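Local coordinates for fatty acid CoA ligase (PDB 6SQ8), which is an AMP-binding enzyme of the ANL superfamily that holds adenosine monophosphate and a second bound ligand side by side, at residues Q300-I305 with G374-G379; G323-H328 with G382-D387; G344-V349 with H391-L396. All coordinates share one frame; numbering follows the deposited sequence.

Overall arrangement
The three contacts lie among neighbouring antiparallel strands, and contacts 1 and 3 touch adenosine monophosphate. Contact 1 is the buried one, an apolar meeting of aliphatic groups whose 300-305 side also lines both ligands. Contact 2 lies at the surface, where a proline-phenylalanine edge contact gives way to weak arginine bonds. Contact 3 is partly buried and brings together side chains of 344-349 and 391-396, whose strands both pair with strand 380-384. Backbone pairing ties them together: Ile305 bonds Leu326 between contacts 1 and 2, Thr383 bonds His391 between contacts 2 and 3, and Gly379 O probably bonds Leu396 N between contacts 1 and 3.

Contact 1. Residues Q300-I305 with G374-G379. With EQ2 (1-ethanoyl-9~{H}-pyrido[3,4-b]indole-3-carboxylic acid), chain F; AMP (adenosine monophosphate), chain G.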
# COMPACT_ATOMS: atom_id res chain seq x y z
N GLN A 300 -1.53 -1.06 6.99
CA GLN A 300 -1.41 0.33 7.43
C GLN A 300 -0.84 0.33 8.85
O GLN A 300 0.03 1.13 9.15
CB GLN A 300 -2.76 1.05 7.37
CG GLN A 300 -3.13 1.52 5.97
CD GLN A 300 -2.76 2.96 5.72
OE1 GLN A 300 -1.62 3.43 5.90
NE2 GLN A 300 -3.78 3.69 5.28
N GLU A 301 -1.32 -0.61 9.68
CA GLU A 301 -0.89 -0.70 11.06
C GLU A 301 0.53 -1.30 11.15
O GLU A 301 1.31 -0.89 11.97
CB GLU A 301 -1.90 -1.53 11.85
CG GLU A 301 -3.27 -0.88 11.99
CD GLU A 301 -4.25 -1.20 10.88
OE1 GLU A 301 -3.79 -1.54 9.78
OE2 GLU A 301 -5.47 -1.11 11.11
N ALA A 302 0.87 -2.26 10.29
CA ALA A 302 2.08 -3.05 10.46
C ALA A 302 3.27 -2.47 9.70
O ALA A 302 4.41 -2.85 9.97
CB ALA A 302 1.82 -4.46 9.99
N ALA A 303 3.00 -1.62 8.70
CA ALA A 303 3.95 -1.36 7.63
C ALA A 303 4.40 -2.69 6.98
O ALA A 303 3.61 -3.64 6.90
CB ALA A 303 5.10 -0.55 8.17
N PHE A 304 5.66 -2.76 6.52
CA PHE A 304 6.20 -3.92 5.82
C PHE A 304 6.22 -5.16 6.73
O PHE A 304 6.68 -5.08 7.87
CB PHE A 304 7.63 -3.63 5.38
CG PHE A 304 7.78 -2.60 4.29
CD1 PHE A 304 7.14 -2.75 3.07
CD2 PHE A 304 8.60 -1.50 4.47
CE1 PHE A 304 7.29 -1.80 2.07
CE2 PHE A 304 8.76 -0.57 3.45
CZ PHE A 304 8.10 -0.72 2.26
N ILE A 305 5.77 -6.31 6.20
CA ILE A 305 5.79 -7.57 6.94
C ILE A 305 6.64 -8.63 6.21
O ILE A 305 7.52 -9.25 6.82
CB ILE A 305 4.38 -8.09 7.21
CG1 ILE A 305 3.57 -7.10 8.06
CG2 ILE A 305 4.44 -9.47 7.85
CD1 ILE A 305 2.11 -7.48 8.19
N GLY A 374 2.90 -5.75 22.69
CA GLY A 374 3.79 -5.31 21.60
C GLY A 374 3.50 -6.01 20.28
O GLY A 374 4.16 -5.73 19.27
N TRP A 375 2.52 -6.93 20.29
CA TRP A 375 2.07 -7.67 19.10
C TRP A 375 0.88 -6.96 18.48
O TRP A 375 -0.01 -6.52 19.19
CB TRP A 375 1.72 -9.13 19.46
CG TRP A 375 2.92 -9.95 19.81
CD1 TRP A 375 3.51 -10.06 21.03
CD2 TRP A 375 3.70 -10.76 18.91
NE1 TRP A 375 4.61 -10.87 20.95
CE2 TRP A 375 4.74 -11.33 19.67
CE3 TRP A 375 3.62 -11.07 17.55
CZ2 TRP A 375 5.68 -12.19 19.11
CZ3 TRP A 375 4.55 -11.92 17.00
CH2 TRP A 375 5.57 -12.47 17.77
N LEU A 376 0.89 -6.89 17.15
CA LEU A 376 -0.19 -6.29 16.36
C LEU A 376 -0.99 -7.40 15.66
O LEU A 376 -0.43 -8.30 15.07
CB LEU A 376 0.43 -5.33 15.35
CG LEU A 376 -0.49 -4.87 14.22
CD1 LEU A 376 -1.65 -4.10 14.78
CD2 LEU A 376 0.26 -4.01 13.23
N ARG A 377 -2.31 -7.32 15.80
CA ARG A 377 -3.31 -8.13 15.10
C ARG A 377 -3.49 -7.52 13.70
O ARG A 377 -4.11 -6.48 13.54
CB ARG A 377 -4.60 -8.08 15.92
CG ARG A 377 -5.73 -9.04 15.55
CD ARG A 377 -6.94 -8.58 16.38
NE ARG A 377 -8.21 -9.27 16.15
CZ ARG A 377 -8.77 -10.17 16.97
NH1 ARG A 377 -8.15 -10.56 18.08
NH2 ARG A 377 -9.95 -10.70 16.68
N THR A 378 -2.92 -8.18 12.69
CA THR A 378 -2.96 -7.69 11.32
C THR A 378 -4.39 -7.60 10.81
O THR A 378 -4.71 -6.70 10.06
CB THR A 378 -2.16 -8.59 10.37
OG1 THR A 378 -2.73 -9.90 10.42
CG2 THR A 378 -0.68 -8.62 10.70
N GLY A 379 -5.23 -8.57 11.20
CA GLY A 379 -6.58 -8.71 10.64
C GLY A 379 -6.65 -9.77 9.54
O GLY A 379 -7.71 -10.01 8.98
C1 EQ2 F . 4.44 -3.32 1.49
C2 EQ2 F . 2.99 -3.15 1.21
O1 EQ2 F . 2.51 -3.70 0.23
C3 EQ2 F . 2.15 -2.28 2.10
N1 EQ2 F . 0.82 -2.44 2.01
C4 EQ2 F . -0.00 -1.68 2.75
C5 EQ2 F . -1.49 -1.89 2.58
O2 EQ2 F . -1.88 -2.79 1.81
O3 EQ2 F . -2.22 -1.09 3.20
C6 EQ2 F . 0.47 -0.71 3.62
C7 EQ2 F . 1.83 -0.52 3.74
C8 EQ2 F . 2.67 0.36 4.52
C9 EQ2 F . 2.44 1.35 5.46
C10 EQ2 F . 3.52 2.00 6.03
C11 EQ2 F . 4.82 1.67 5.67
C12 EQ2 F . 5.09 0.68 4.75
C13 EQ2 F . 4.00 0.03 4.18
N2 EQ2 F . 3.99 -0.98 3.24
C14 EQ2 F . 2.69 -1.32 2.96
P AMP G . -5.04 -2.01 4.84
O1P AMP G . -3.71 -1.41 5.18
O2P AMP G . -5.90 -2.42 6.05
O3P AMP G . -5.76 -1.17 3.81
O5' AMP G . -4.62 -3.39 4.04
C5' AMP G . -4.08 -4.59 4.63
C4' AMP G . -4.65 -5.85 4.00
O4' AMP G . -4.44 -5.92 2.60
C3' AMP G . -3.96 -7.09 4.52
O3' AMP G . -4.73 -7.50 5.62
C2' AMP G . -3.95 -8.11 3.39
O2' AMP G . -5.01 -9.10 3.36
C1' AMP G . -4.05 -7.23 2.15
N9 AMP G . -2.73 -7.22 1.47
C8 AMP G . -1.82 -6.21 1.42
N7 AMP G . -0.74 -6.59 0.70
C5 AMP G . -0.95 -7.86 0.28
C6 AMP G . -0.21 -8.87 -0.52
N6 AMP G . 0.99 -8.60 -1.04
N1 AMP G . -0.80 -10.06 -0.71
C2 AMP G . -2.02 -10.35 -0.19
N3 AMP G . -2.76 -9.49 0.55
C4 AMP G . -2.27 -8.26 0.80
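Leu376 lays its CD2 methyl against the turn at Glu301 and Ala302, 3.4 Å from Glu301 C and 3.6 Å from Ala302 CB. With CG anti to the backbone N (chi1 166°), the side chain is carried toward residues 300-305, and its second methyl, CD1, rests 3.9 Å from Glu301 CB. Glu301 offers only carbon here; its chain is bent about the CB-CG bond, and OE2 is hydrogen-bonded to Tyr360 OH. Farther along both segments, Ile305 CD1 meets Thr378 CG2 at 3.9 Å, while Thr378 OG1 turns to Val349 O and Asp380 N. No hydrogen bond links the segments; methyl groups and other carbons make the join.

The same turn serves the ligands. Gln300 N donates to O1P of adenosine monophosphate (2.9 Å), and the Phe304 ring takes EQ2 over one face, with C12 of EQ2 4.0 Å above the ring centre. Around the contact, helix 175-189 packs on Ala303 and Phe304, strand 293-299 pairs antiparallel with strand 303-308 and touches Ile305, and strand 375-378 is held between strands 371-372 and 347-352.

Contact 2. Residues G323-H328 with G382-D387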
# COMPACT_ATOMS: atom_id res chain seq x y z
N GLY A 323 5.46 -14.59 1.31
CA GLY A 323 6.88 -14.85 1.38
C GLY A 323 7.35 -15.06 2.80
O GLY A 323 6.55 -15.30 3.70
N ARG A 324 8.67 -14.98 2.98
CA ARG A 324 9.28 -15.02 4.29
C ARG A 324 9.11 -13.65 4.95
O ARG A 324 9.16 -12.64 4.28
CB ARG A 324 10.76 -15.40 4.17
CG ARG A 324 11.00 -16.89 3.97
CD ARG A 324 12.37 -17.33 4.46
NE ARG A 324 12.63 -18.73 4.15
CZ ARG A 324 13.09 -19.17 2.98
NH1 ARG A 324 13.27 -18.32 1.98
NH2 ARG A 324 13.34 -20.45 2.80
N PRO A 325 8.88 -13.58 6.28
CA PRO A 325 8.88 -12.30 6.98
C PRO A 325 10.23 -11.59 6.79
O PRO A 325 11.26 -12.24 6.65
CB PRO A 325 8.70 -12.68 8.45
CG PRO A 325 8.02 -14.02 8.40
CD PRO A 325 8.61 -14.71 7.18
N LEU A 326 10.19 -10.26 6.77
CA LEU A 326 11.39 -9.47 6.64
C LEU A 326 12.24 -9.59 7.91
O LEU A 326 11.77 -10.06 8.94
CB LEU A 326 10.96 -8.02 6.38
CG LEU A 326 10.28 -7.78 5.04
CD1 LEU A 326 9.93 -6.32 4.87
CD2 LEU A 326 11.16 -8.23 3.88
N PRO A 327 13.53 -9.19 7.84
CA PRO A 327 14.38 -9.13 9.03
C PRO A 327 13.75 -8.23 10.11
O PRO A 327 13.30 -7.12 9.79
CB PRO A 327 15.70 -8.53 8.52
CG PRO A 327 15.71 -8.81 7.03
CD PRO A 327 14.25 -8.79 6.63
N HIS A 328 13.71 -8.75 11.33
CA HIS A 328 13.25 -8.08 12.55
C HIS A 328 11.73 -8.17 12.66
O HIS A 328 11.15 -7.58 13.59
CB HIS A 328 13.77 -6.63 12.68
CG HIS A 328 15.23 -6.48 12.39
ND1 HIS A 328 16.20 -6.97 13.24
CD2 HIS A 328 15.90 -5.92 11.36
CE1 HIS A 328 17.40 -6.69 12.75
NE2 HIS A 328 17.24 -6.07 11.59
N GLY A 382 -3.95 -16.89 8.17
CA GLY A 382 -3.02 -17.62 7.31
C GLY A 382 -2.22 -18.68 8.04
O GLY A 382 -2.57 -19.10 9.14
N THR A 383 -1.16 -19.14 7.38
CA THR A 383 -0.34 -20.21 7.89
C THR A 383 1.02 -20.23 7.18
O THR A 383 1.16 -19.72 6.06
CB THR A 383 -1.05 -21.55 7.72
OG1 THR A 383 -0.33 -22.52 8.49
CG2 THR A 383 -1.12 -22.03 6.29
N PHE A 384 1.99 -20.88 7.83
CA PHE A 384 3.32 -21.08 7.30
C PHE A 384 3.43 -22.48 6.70
O PHE A 384 2.82 -23.43 7.20
CB PHE A 384 4.37 -20.92 8.40
CG PHE A 384 4.65 -19.49 8.82
CD1 PHE A 384 5.61 -18.74 8.17
CD2 PHE A 384 3.95 -18.91 9.87
CE1 PHE A 384 5.85 -17.43 8.55
CE2 PHE A 384 4.19 -17.60 10.24
CZ PHE A 384 5.14 -16.85 9.57
N ASP A 385 4.25 -22.59 5.64
CA ASP A 385 4.52 -23.85 4.99
C ASP A 385 5.80 -24.45 5.61
O ASP A 385 6.36 -23.87 6.52
CB ASP A 385 4.55 -23.66 3.47
CG ASP A 385 5.70 -22.84 2.93
OD1 ASP A 385 6.68 -22.69 3.64
OD2 ASP A 385 5.61 -22.36 1.79
N GLU A 386 6.23 -25.61 5.10
CA GLU A 386 7.42 -26.33 5.58
C GLU A 386 8.69 -25.47 5.48
O GLU A 386 9.60 -25.66 6.28
CB GLU A 386 7.62 -27.61 4.77
CG GLU A 386 6.63 -28.71 5.09
CD GLU A 386 7.00 -30.03 4.41
OE1 GLU A 386 7.40 -29.99 3.20
OE2 GLU A 386 6.93 -31.08 5.10
N ASP A 387 8.77 -24.54 4.52
CA ASP A 387 10.00 -23.75 4.28
C ASP A 387 9.91 -22.35 4.91
O ASP A 387 10.79 -21.53 4.69
CB ASP A 387 10.29 -23.62 2.78
CG ASP A 387 10.74 -24.91 2.11
OD1 ASP A 387 11.04 -25.90 2.84
OD2 ASP A 387 10.77 -24.93 0.84
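Pro325 presents its ring to the rim of Phe384, with Pro325 CG 4.0 Å from Phe384 CE1, near the phenyl plane, and Pro325 CD 4.1 Å from the same carbon. This is the close-packed part of the contact: a CG and CD corner set against one ring edge, with no face-to-face stacking. Phe384 has CG anti to its carbonyl carbon (chi1 -75°), which swings the ring off its strand toward the proline. Val331 touches both residues, and Ile333 and Leu390 add further apolar cover to Phe384.

The solvent side is held far more loosely. Arg324 runs out extended from CG to NE and brings its guanidinium obliquely to the carbonyl oxygen of Asp387. Both Arg324 NE and Arg324 NH2 lie 3.4 Å from Asp387 O, and both bonds are weak and bent, the one from NE making an N-H...O angle of 126°. The carboxylate of Asp387 takes no part in this grip, for its OD2 stays 5.5 Å from Arg324 NH2; at most a long-range attraction of opposite charges would be expected.

Asp385 ties this bend of the chain together. Its OD1 accepts from Asp387 N at 2.9 Å, the donor lying 44° out of the carboxylate plane, and also accepts from His389 N. The first of these bonds closes an Asx turn, located in the connection of the antiparallel beta hairpin formed by strands 380-384 and 390-395, whose second strand pairs with strand 321-325.

Contact 3. Residues G344-V349 with H391-L396; sequences GAVGEV and HLTDRL. With AMP (adenosine monophosphate), chain G.
Strand 347-352 and strand 390-395 do not pair directly here; strand 380-384 pairs antiparallel with each of them. The two segments nevertheless come near at three points, with CA atoms 8.0 Å apart for Val346 and Thr393, 7.6 Å for Glu348 and Leu396, and 8.6 Å for Val349 and Leu392. Within 391-396 a classic beta bulge sets both Thr393 and Asp394 opposite Val381.

No hydrogen bond crosses, and side chains alone close the distance. Val346 and Thr393 reach toward each other tip to tip, Val346 CG1 standing 3.7 Å from Thr393 OG1; CG1 gets there by lying anti to the backbone N (chi1 180°). The hydroxyl has its own weak hydrogen bond with Val381 O. Deeper in, Val349 and Leu392 meet at about a right angle through Val349 CG2 and Leu392 CD2, 4.1 Å apart. The other methyl of Leu392, CD1, lies 4.0 Å from N3 of the adenine of adenosine monophosphate, so the two methyls of one leucine face Val349 and the nucleotide. At the far end the side chains of Leu396 and Glu348 cross at a slant, Leu396 CD2 3.8 Å from Glu348 OE1, whose long, weak ionic partner is Arg377.

Arg395, its chain bent at chi2, turns toward the ribose and is a long, weak ion-pair partner of Asp380; its modelled closeness to O3' is doubtful. Strand 330-334 packs on Val349, strand 321-325 on His391 and Leu392, and strand 380-384 on Val346, Leu392 and Leu396.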
# COMPACT_ATOMS: atom_id res chain seq x y z
N GLY A 344 1.71 -24.97 9.86
CA GLY A 344 0.71 -25.66 9.04
C GLY A 344 -0.71 -25.31 9.45
O GLY A 344 -1.62 -25.37 8.63
N ALA A 345 -0.90 -24.94 10.72
CA ALA A 345 -2.23 -24.61 11.24
C ALA A 345 -2.65 -23.22 10.75
O ALA A 345 -1.80 -22.36 10.53
CB ALA A 345 -2.19 -24.68 12.74
N VAL A 346 -3.96 -23.00 10.60
CA VAL A 346 -4.47 -21.73 10.14
C VAL A 346 -5.04 -20.96 11.33
O VAL A 346 -5.80 -21.51 12.12
CB VAL A 346 -5.52 -21.89 9.02
CG1 VAL A 346 -6.08 -20.56 8.52
CG2 VAL A 346 -4.93 -22.69 7.86
N GLY A 347 -4.65 -19.68 11.42
CA GLY A 347 -5.09 -18.77 12.47
C GLY A 347 -4.76 -17.32 12.13
O GLY A 347 -4.32 -17.04 11.00
N GLU A 348 -4.96 -16.42 13.10
CA GLU A 348 -4.75 -14.99 12.93
C GLU A 348 -3.25 -14.69 12.93
O GLU A 348 -2.51 -15.18 13.76
CB GLU A 348 -5.37 -14.18 14.06
CG GLU A 348 -6.87 -14.24 14.12
CD GLU A 348 -7.45 -13.44 15.27
OE1 GLU A 348 -7.15 -12.23 15.34
OE2 GLU A 348 -8.16 -14.03 16.11
N VAL A 349 -2.84 -13.84 11.98
CA VAL A 349 -1.47 -13.41 11.82
C VAL A 349 -1.23 -12.22 12.76
O VAL A 349 -1.92 -11.21 12.69
CB VAL A 349 -1.19 -13.04 10.35
CG1 VAL A 349 0.22 -12.50 10.14
CG2 VAL A 349 -1.46 -14.23 9.42
N HIS A 391 1.48 -17.91 4.10
CA HIS A 391 0.39 -17.98 3.15
C HIS A 391 -0.87 -17.39 3.79
O HIS A 391 -1.31 -17.85 4.85
CB HIS A 391 0.12 -19.44 2.75
CG HIS A 391 1.12 -20.05 1.83
ND1 HIS A 391 2.34 -20.54 2.26
CD2 HIS A 391 1.05 -20.33 0.51
CE1 HIS A 391 2.98 -21.08 1.24
NE2 HIS A 391 2.21 -20.95 0.15
N LEU A 392 -1.48 -16.39 3.14
CA LEU A 392 -2.69 -15.80 3.65
C LEU A 392 -3.89 -16.50 3.02
O LEU A 392 -4.00 -16.53 1.80
CB LEU A 392 -2.72 -14.31 3.29
CG LEU A 392 -1.58 -13.47 3.88
CD1 LEU A 392 -1.74 -12.00 3.52
CD2 LEU A 392 -1.46 -13.63 5.40
N THR A 393 -4.82 -16.97 3.86
CA THR A 393 -6.03 -17.62 3.41
C THR A 393 -7.22 -16.65 3.38
O THR A 393 -8.19 -16.92 2.67
CB THR A 393 -6.36 -18.83 4.28
OG1 THR A 393 -6.69 -18.38 5.60
CG2 THR A 393 -5.23 -19.84 4.28
N ASP A 394 -7.15 -15.55 4.14
CA ASP A 394 -8.28 -14.61 4.19
C ASP A 394 -7.99 -13.40 5.09
O ASP A 394 -7.27 -13.46 6.06
CB ASP A 394 -9.54 -15.27 4.74
CG ASP A 394 -10.70 -15.36 3.76
OD1 ASP A 394 -10.79 -14.49 2.87
OD2 ASP A 394 -11.51 -16.30 3.90
N ARG A 395 -8.65 -12.30 4.76
CA ARG A 395 -9.03 -11.25 5.71
C ARG A 395 -10.02 -11.88 6.71
O ARG A 395 -10.89 -12.65 6.32
CB ARG A 395 -9.64 -10.12 4.87
CG ARG A 395 -9.43 -8.69 5.35
CD ARG A 395 -8.08 -8.33 5.94
NE ARG A 395 -8.27 -7.16 6.80
CZ ARG A 395 -7.28 -6.44 7.33
NH1 ARG A 395 -6.03 -6.84 7.19
NH2 ARG A 395 -7.54 -5.33 7.99
N LEU A 396 -9.88 -11.57 7.99
CA LEU A 396 -10.69 -12.18 9.07
C LEU A 396 -12.20 -11.95 8.84
O LEU A 396 -13.01 -12.82 9.11
CB LEU A 396 -10.22 -11.57 10.39
CG LEU A 396 -10.70 -12.23 11.68
CD1 LEU A 396 -10.50 -13.74 11.65
CD2 LEU A 396 -9.96 -11.66 12.90
P AMP G . -5.04 -2.01 4.84
O1P AMP G . -3.71 -1.41 5.18
O2P AMP G . -5.90 -2.42 6.05
O3P AMP G . -5.76 -1.17 3.81
O5' AMP G . -4.62 -3.39 4.04
C5' AMP G . -4.08 -4.59 4.63
C4' AMP G . -4.65 -5.85 4.00
O4' AMP G . -4.44 -5.92 2.60
C3' AMP G . -3.96 -7.09 4.52
O3' AMP G . -4.73 -7.50 5.62
C2' AMP G . -3.95 -8.11 3.39
O2' AMP G . -5.01 -9.10 3.36
C1' AMP G . -4.05 -7.23 2.15
N9 AMP G . -2.73 -7.22 1.47
C8 AMP G . -1.82 -6.21 1.42
N7 AMP G . -0.74 -6.59 0.70
C5 AMP G . -0.95 -7.86 0.28
C6 AMP G . -0.21 -8.87 -0.52
N6 AMP G . 0.99 -8.60 -1.04
N1 AMP G . -0.80 -10.06 -0.71
C2 AMP G . -2.02 -10.35 -0.19
N3 AMP G . -2.76 -9.49 0.55
C4 AMP G . -2.27 -8.26 0.80